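Long-range contacts in SAHS4 (Ramazzottius varieornatus, PDB 5Z4G), which binds zinc and is a secreted heat-soluble tardigrade protein that probably acts as a molecular shield when water is scarce: residues Q18-G26 with T111-T119; K126-Y134 with E142-V150. All coordinates share one frame; numbering follows the deposited sequence.

Contact 1 of 2, residues Q18-G26 with T111-T119; sequences QWTGKPWLG and TEDGEQLIT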
# COMPACT_ATOMS: atom_id res chain seq x y z
N GLN A 18 -23.99 5.28 -12.86
CA GLN A 18 -23.42 5.86 -11.66
C GLN A 18 -22.21 6.74 -12.00
O GLN A 18 -21.39 6.38 -12.85
CB GLN A 18 -23.00 4.72 -10.73
CG GLN A 18 -22.77 5.09 -9.28
CD GLN A 18 -22.03 4.00 -8.52
OE1 GLN A 18 -22.39 2.83 -8.59
NE2 GLN A 18 -21.00 4.40 -7.78
N TRP A 19 -22.13 7.90 -11.35
CA TRP A 19 -20.88 8.64 -11.26
C TRP A 19 -19.96 7.86 -10.33
O TRP A 19 -20.42 7.26 -9.35
CB TRP A 19 -21.09 10.04 -10.72
CG TRP A 19 -21.73 10.96 -11.68
CD1 TRP A 19 -23.07 11.10 -11.92
CD2 TRP A 19 -21.07 11.87 -12.55
NE1 TRP A 19 -23.28 12.05 -12.88
CE2 TRP A 19 -22.07 12.54 -13.30
CE3 TRP A 19 -19.72 12.20 -12.79
CZ2 TRP A 19 -21.77 13.51 -14.26
CZ3 TRP A 19 -19.42 13.17 -13.74
CH2 TRP A 19 -20.45 13.81 -14.47
N THR A 20 -18.67 7.84 -10.63
CA THR A 20 -17.71 7.11 -9.79
C THR A 20 -16.50 7.97 -9.48
O THR A 20 -16.01 8.70 -10.33
CB THR A 20 -17.23 5.79 -10.45
OG1 THR A 20 -16.77 6.04 -11.79
CG2 THR A 20 -18.35 4.74 -10.49
N GLY A 21 -16.02 7.88 -8.24
CA GLY A 21 -14.78 8.53 -7.84
C GLY A 21 -13.77 7.48 -7.41
O GLY A 21 -14.14 6.49 -6.77
N LYS A 22 -12.51 7.70 -7.77
CA LYS A 22 -11.40 6.86 -7.32
C LYS A 22 -10.33 7.79 -6.73
O LYS A 22 -9.29 8.06 -7.36
CB LYS A 22 -10.88 5.99 -8.47
CG LYS A 22 -11.91 5.01 -8.99
CD LYS A 22 -11.48 4.26 -10.24
CE LYS A 22 -12.67 3.60 -10.92
NZ LYS A 22 -13.61 2.86 -10.04
N PRO A 23 -10.60 8.31 -5.52
CA PRO A 23 -9.77 9.42 -5.00
C PRO A 23 -8.36 8.99 -4.58
O PRO A 23 -7.53 9.84 -4.29
CB PRO A 23 -10.57 9.92 -3.78
CG PRO A 23 -11.38 8.73 -3.36
CD PRO A 23 -11.71 7.97 -4.60
N TRP A 24 -8.11 7.68 -4.55
CA TRP A 24 -6.78 7.13 -4.29
C TRP A 24 -5.84 7.26 -5.49
O TRP A 24 -4.63 7.09 -5.35
CB TRP A 24 -6.87 5.67 -3.82
CG TRP A 24 -7.83 4.85 -4.61
CD1 TRP A 24 -9.16 4.67 -4.34
CD2 TRP A 24 -7.55 4.10 -5.80
NE1 TRP A 24 -9.73 3.86 -5.29
CE2 TRP A 24 -8.77 3.48 -6.19
CE3 TRP A 24 -6.39 3.87 -6.56
CZ2 TRP A 24 -8.86 2.67 -7.33
CZ3 TRP A 24 -6.48 3.05 -7.69
CH2 TRP A 24 -7.71 2.47 -8.07
N LEU A 25 -6.40 7.52 -6.68
CA LEU A 25 -5.57 7.83 -7.85
C LEU A 25 -4.80 9.13 -7.63
O LEU A 25 -5.37 10.14 -7.19
CB LEU A 25 -6.39 7.89 -9.14
CG LEU A 25 -7.04 6.60 -9.65
CD1 LEU A 25 -8.05 6.93 -10.73
CD2 LEU A 25 -6.02 5.59 -10.16
N GLY A 26 -3.52 9.09 -7.94
CA GLY A 26 -2.63 10.23 -7.68
C GLY A 26 -1.32 9.80 -7.07
O GLY A 26 -1.05 8.60 -6.94
N THR A 111 -9.36 -4.96 -5.04
CA THR A 111 -10.78 -4.75 -5.33
C THR A 111 -11.17 -3.36 -4.87
O THR A 111 -10.38 -2.65 -4.23
CB THR A 111 -11.67 -5.80 -4.62
OG1 THR A 111 -11.38 -5.81 -3.22
CG2 THR A 111 -11.49 -7.21 -5.22
N GLU A 112 -12.41 -2.98 -5.18
CA GLU A 112 -12.96 -1.69 -4.78
C GLU A 112 -14.22 -1.85 -3.96
O GLU A 112 -15.03 -2.75 -4.23
CB GLU A 112 -13.26 -0.84 -6.01
CG GLU A 112 -12.03 -0.51 -6.83
CD GLU A 112 -12.38 0.24 -8.10
OE1 GLU A 112 -12.73 -0.42 -9.10
OE2 GLU A 112 -12.28 1.48 -8.10
N ASP A 113 -14.37 -1.01 -2.95
CA ASP A 113 -15.62 -0.89 -2.23
C ASP A 113 -15.97 0.59 -2.27
O ASP A 113 -15.45 1.39 -1.49
CB ASP A 113 -15.50 -1.41 -0.80
CG ASP A 113 -16.82 -1.35 -0.03
OD1 ASP A 113 -17.86 -0.95 -0.61
OD2 ASP A 113 -16.83 -1.69 1.17
N GLY A 114 -16.84 0.94 -3.22
CA GLY A 114 -17.09 2.34 -3.53
C GLY A 114 -15.79 3.05 -3.88
O GLY A 114 -15.06 2.63 -4.78
N GLU A 115 -15.48 4.09 -3.12
CA GLU A 115 -14.28 4.90 -3.34
C GLU A 115 -13.00 4.35 -2.71
O GLU A 115 -11.92 4.93 -2.89
CB GLU A 115 -14.52 6.33 -2.87
CG GLU A 115 -15.55 7.04 -3.71
CD GLU A 115 -15.62 8.54 -3.46
OE1 GLU A 115 -15.01 9.04 -2.49
OE2 GLU A 115 -16.31 9.20 -4.25
N GLN A 116 -13.12 3.23 -2.00
CA GLN A 116 -12.01 2.64 -1.26
C GLN A 116 -11.34 1.52 -2.05
O GLN A 116 -12.02 0.60 -2.54
CB GLN A 116 -12.52 2.11 0.08
CG GLN A 116 -11.46 1.55 1.01
CD GLN A 116 -12.08 0.96 2.27
OE1 GLN A 116 -12.72 -0.10 2.23
NE2 GLN A 116 -11.93 1.66 3.39
N LEU A 117 -10.01 1.59 -2.16
CA LEU A 117 -9.21 0.53 -2.77
C LEU A 117 -8.85 -0.46 -1.66
O LEU A 117 -8.39 -0.05 -0.59
CB LEU A 117 -7.94 1.11 -3.40
CG LEU A 117 -6.95 0.10 -3.99
CD1 LEU A 117 -7.53 -0.62 -5.20
CD2 LEU A 117 -5.65 0.80 -4.37
N ILE A 118 -9.04 -1.75 -1.92
CA ILE A 118 -8.73 -2.80 -0.97
C ILE A 118 -7.70 -3.74 -1.59
O ILE A 118 -7.88 -4.20 -2.72
CB ILE A 118 -9.99 -3.61 -0.58
CG1 ILE A 118 -11.09 -2.72 0.02
CG2 ILE A 118 -9.64 -4.76 0.37
CD1 ILE A 118 -12.44 -3.37 0.09
N THR A 119 -6.62 -4.03 -0.86
CA THR A 119 -5.61 -4.96 -1.33
C THR A 119 -5.53 -6.09 -0.32
O THR A 119 -5.23 -5.86 0.86
CB THR A 119 -4.24 -4.28 -1.53
OG1 THR A 119 -4.40 -3.16 -2.40
CG2 THR A 119 -3.22 -5.26 -2.12
O HOH W 1 -17.94 7.79 -5.97
O HOH W 2 -15.22 4.06 -7.96
O HOH W 3 -12.40 2.95 -5.78

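Contact 2 of 2, residues K126-Y134 with E142-V150; sequences KNQETIVTY and EQTFTSNGV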
# COMPACT_ATOMS: atom_id res chain seq x y z
N LYS A 126 5.09 -17.59 5.03
CA LYS A 126 4.93 -17.16 6.43
C LYS A 126 3.56 -17.52 7.02
O LYS A 126 3.31 -17.27 8.20
CB LYS A 126 5.17 -15.66 6.55
CG LYS A 126 6.62 -15.23 6.40
CD LYS A 126 6.78 -13.74 6.63
CE LYS A 126 8.24 -13.33 6.70
NZ LYS A 126 8.92 -13.39 5.38
N ASN A 127 2.68 -18.09 6.19
CA ASN A 127 1.28 -18.37 6.54
C ASN A 127 0.58 -17.12 7.11
O ASN A 127 -0.12 -17.18 8.12
CB ASN A 127 1.17 -19.58 7.49
CG ASN A 127 -0.25 -20.09 7.64
OD1 ASN A 127 -1.04 -20.07 6.69
ND2 ASN A 127 -0.59 -20.55 8.85
N GLN A 128 0.79 -15.99 6.43
CA GLN A 128 0.37 -14.69 6.94
C GLN A 128 -0.39 -13.87 5.90
O GLN A 128 0.10 -13.66 4.78
CB GLN A 128 1.59 -13.92 7.45
CG GLN A 128 1.27 -12.63 8.20
CD GLN A 128 2.51 -11.90 8.68
OE1 GLN A 128 3.63 -12.43 8.65
NE2 GLN A 128 2.31 -10.68 9.15
N GLU A 129 -1.59 -13.43 6.26
CA GLU A 129 -2.37 -12.57 5.38
C GLU A 129 -2.50 -11.16 5.95
O GLU A 129 -2.51 -10.96 7.17
CB GLU A 129 -3.74 -13.18 5.05
CG GLU A 129 -4.69 -13.31 6.23
CD GLU A 129 -6.08 -13.80 5.84
OE1 GLU A 129 -6.75 -14.39 6.72
OE2 GLU A 129 -6.52 -13.59 4.69
N THR A 130 -2.58 -10.20 5.03
CA THR A 130 -2.71 -8.78 5.36
C THR A 130 -3.82 -8.22 4.48
O THR A 130 -3.94 -8.61 3.31
CB THR A 130 -1.38 -8.01 5.12
OG1 THR A 130 -0.34 -8.60 5.90
CG2 THR A 130 -1.48 -6.52 5.50
N ILE A 131 -4.65 -7.36 5.05
CA ILE A 131 -5.57 -6.55 4.25
C ILE A 131 -5.21 -5.08 4.42
O ILE A 131 -5.00 -4.61 5.54
CB ILE A 131 -7.07 -6.84 4.55
CG1 ILE A 131 -7.39 -8.30 4.20
CG2 ILE A 131 -7.97 -5.89 3.75
CD1 ILE A 131 -8.78 -8.78 4.56
N VAL A 132 -5.11 -4.39 3.29
CA VAL A 132 -4.74 -2.98 3.25
C VAL A 132 -5.91 -2.23 2.59
O VAL A 132 -6.42 -2.68 1.57
CB VAL A 132 -3.43 -2.74 2.45
CG1 VAL A 132 -2.94 -1.30 2.61
CG2 VAL A 132 -2.33 -3.70 2.90
N THR A 133 -6.35 -1.13 3.19
CA THR A 133 -7.37 -0.29 2.57
C THR A 133 -6.81 1.11 2.34
O THR A 133 -6.03 1.63 3.16
CB THR A 133 -8.67 -0.18 3.40
OG1 THR A 133 -8.39 0.49 4.62
CG2 THR A 133 -9.26 -1.55 3.71
N TYR A 134 -7.24 1.74 1.24
CA TYR A 134 -6.82 3.09 0.88
C TYR A 134 -8.07 3.93 0.80
O TYR A 134 -8.93 3.69 -0.06
CB TYR A 134 -6.06 3.08 -0.47
CG TYR A 134 -4.79 2.28 -0.41
CD1 TYR A 134 -4.81 0.88 -0.59
CD2 TYR A 134 -3.56 2.89 -0.12
CE1 TYR A 134 -3.63 0.13 -0.51
CE2 TYR A 134 -2.39 2.16 -0.04
CZ TYR A 134 -2.43 0.78 -0.23
OH TYR A 134 -1.26 0.07 -0.14
N GLU A 142 -5.66 7.89 3.85
CA GLU A 142 -5.42 7.00 4.99
C GLU A 142 -5.23 5.58 4.47
O GLU A 142 -6.08 5.06 3.75
CB GLU A 142 -6.60 7.05 6.00
CG GLU A 142 -6.32 6.37 7.34
CD GLU A 142 -7.47 6.46 8.35
OE1 GLU A 142 -7.52 5.62 9.28
OE2 GLU A 142 -8.34 7.35 8.24
N GLN A 143 -4.10 4.98 4.83
CA GLN A 143 -3.78 3.59 4.50
C GLN A 143 -3.89 2.77 5.78
O GLN A 143 -3.12 2.96 6.72
CB GLN A 143 -2.37 3.51 3.90
CG GLN A 143 -1.89 2.11 3.55
CD GLN A 143 -0.39 2.06 3.27
OE1 GLN A 143 0.40 2.75 3.92
NE2 GLN A 143 0.01 1.22 2.33
N THR A 144 -4.87 1.88 5.83
CA THR A 144 -5.11 1.06 7.01
C THR A 144 -4.63 -0.34 6.65
O THR A 144 -4.92 -0.83 5.57
CB THR A 144 -6.61 1.09 7.38
OG1 THR A 144 -7.03 2.45 7.57
CG2 THR A 144 -6.92 0.33 8.65
N PHE A 145 -3.88 -0.98 7.55
CA PHE A 145 -3.38 -2.33 7.28
C PHE A 145 -3.55 -3.22 8.50
O PHE A 145 -3.21 -2.82 9.62
CB PHE A 145 -1.92 -2.32 6.79
CG PHE A 145 -1.04 -1.34 7.50
CD1 PHE A 145 -0.92 -0.02 7.03
CD2 PHE A 145 -0.29 -1.73 8.61
CE1 PHE A 145 -0.09 0.88 7.68
CE2 PHE A 145 0.54 -0.82 9.26
CZ PHE A 145 0.64 0.48 8.79
N THR A 146 -4.09 -4.42 8.27
CA THR A 146 -4.36 -5.37 9.34
C THR A 146 -3.70 -6.69 9.03
O THR A 146 -3.86 -7.21 7.92
CB THR A 146 -5.88 -5.56 9.55
OG1 THR A 146 -6.49 -4.28 9.77
CG2 THR A 146 -6.18 -6.50 10.74
N SER A 147 -2.97 -7.23 10.00
CA SER A 147 -2.35 -8.54 9.86
C SER A 147 -2.23 -9.19 11.22
O SER A 147 -1.85 -8.52 12.19
CB SER A 147 -0.97 -8.42 9.21
OG SER A 147 -0.46 -9.71 8.90
N ASN A 148 -2.57 -10.48 11.29
CA ASN A 148 -2.52 -11.24 12.56
C ASN A 148 -3.29 -10.54 13.67
O ASN A 148 -2.88 -10.53 14.84
CB ASN A 148 -1.06 -11.50 12.99
CG ASN A 148 -0.34 -12.51 12.10
OD1 ASN A 148 -0.95 -13.23 11.31
ND2 ASN A 148 0.98 -12.56 12.25
N GLY A 149 -4.41 -9.92 13.27
CA GLY A 149 -5.31 -9.27 14.21
C GLY A 149 -5.00 -7.85 14.65
O GLY A 149 -5.78 -7.27 15.40
N VAL A 150 -3.88 -7.29 14.19
CA VAL A 150 -3.50 -5.92 14.60
C VAL A 150 -3.55 -4.97 13.42
O VAL A 150 -3.10 -5.32 12.32
CB VAL A 150 -2.15 -5.87 15.35
CG1 VAL A 150 -1.73 -4.45 15.68
CG2 VAL A 150 -2.27 -6.65 16.66
O HOH W 4 -0.77 -16.01 10.66
O HOH W 5 -2.45 -13.48 8.90
O HOH W 6 -6.95 -2.87 7.03
O HOH W 7 -8.07 3.27 4.84

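Contact 1 of 2, residues Q18-G26 with T111-T119
Trp24 lies with one face of its indole against Leu117, where the segment leading into strand 26-30 meets the hairpin of strands 104-113 and 116-123 in a barrel resembling that of fatty-acid-binding proteins. The CB of Leu117 stands 3.6 Å from the centroid of the five-membered ring, 4° off its normal, a CH-pi contact, while CD2 of the same leucine reaches over the six-membered ring. Trp24 takes this position with CG wedged between its backbone N and carbonyl carbon (chi1 44°); Lys22 CB and Leu25 CG cover the other face, and Tyr65 adds an edge-to-face ring contact.

Glu115 O approaches the ring edge in plane, 3.1 Å from Trp24 CD1, and also touches CD of Pro23. The indole N-H goes instead to a water, which donates hydrogen bonds to Glu112 OE2 and to Gly114 O at the type II' turn. Lys22, whose CB points away from the hairpin, brings its ammonium group back through a bend at chi4 (-45°) and forms a salt bridge with Glu112. The carboxylate stands nearly perpendicular to the indole plane, and its OE2 receives Lys22 NZ on the syn side at 2.7 Å.

Contact 2 of 2, residues K126-Y134 with E142-V150
Ser147 OG is gripped twice from the facing strand: it accepts from Gln128 NE2 at 2.9 Å, nearly straight (170°) and in the amide plane, and donates to Glu129 O from above the carbonyl plane. The serine hydroxyl reaches both partners because OG lies opposite its own backbone N (chi1 -172°). Gln128 NE2 also serves Ala45 O, so the one amide ties the strand end to the segment after helix 38-44. Asn148 OD1 accepts from two waters, which lead to Asn127 O and Glu129 N, while its ND2 donates to Ala44 O.

Strands 128-137 and 140-147 form an antiparallel beta hairpin of the barrel wall, with Ile131 facing Thr146 and Thr133 facing Thr144 as hydrogen-bonded pairs; Thr133 N meets Thr144 O at 2.8 Å. The side chains of Thr133 and Thr144 lie alongside each other, and their OG1 atoms share a water that also donates to Glu142 O.

The other face carries Val132, Phe145, Tyr134 and Gln143. Val132 CG1 packs on Gln143 CG at 3.7 Å, and Phe145 turns its ring away to meet Phe41 edge-to-face. Gln143 runs alongside Tyr134, its NE2 donating to the phenol OH at 3.0 Å with a bent angle of 143°, while its OE1 bonds to Tyr156 OH. A phenylalanine in place of Tyr134 would probably leave Gln143 NE2 without this acceptor.

From the N terminus, the chain passes through 18-26 into strand 26-30, and contact 1 closes the first and longer loop when 111-119 returns after 84 intervening residues, which include both helices. Contact 2 then closes a tight hairpin, with seven residues between its segments, most of them still strand, so the two follow in series, neither nesting nor crossing. Contact 1 ties the entry segment to a turn between strands across the barrel, whereas contact 2 zips sequence neighbours within its wall. Although their centres lie about 18 Å apart, they meet directly: strand 116-123 borders strand 128-137, with Thr119 N probably hydrogen-bonded to Val132 O and Tyr134 N to Leu117 O, both at 2.8 Å.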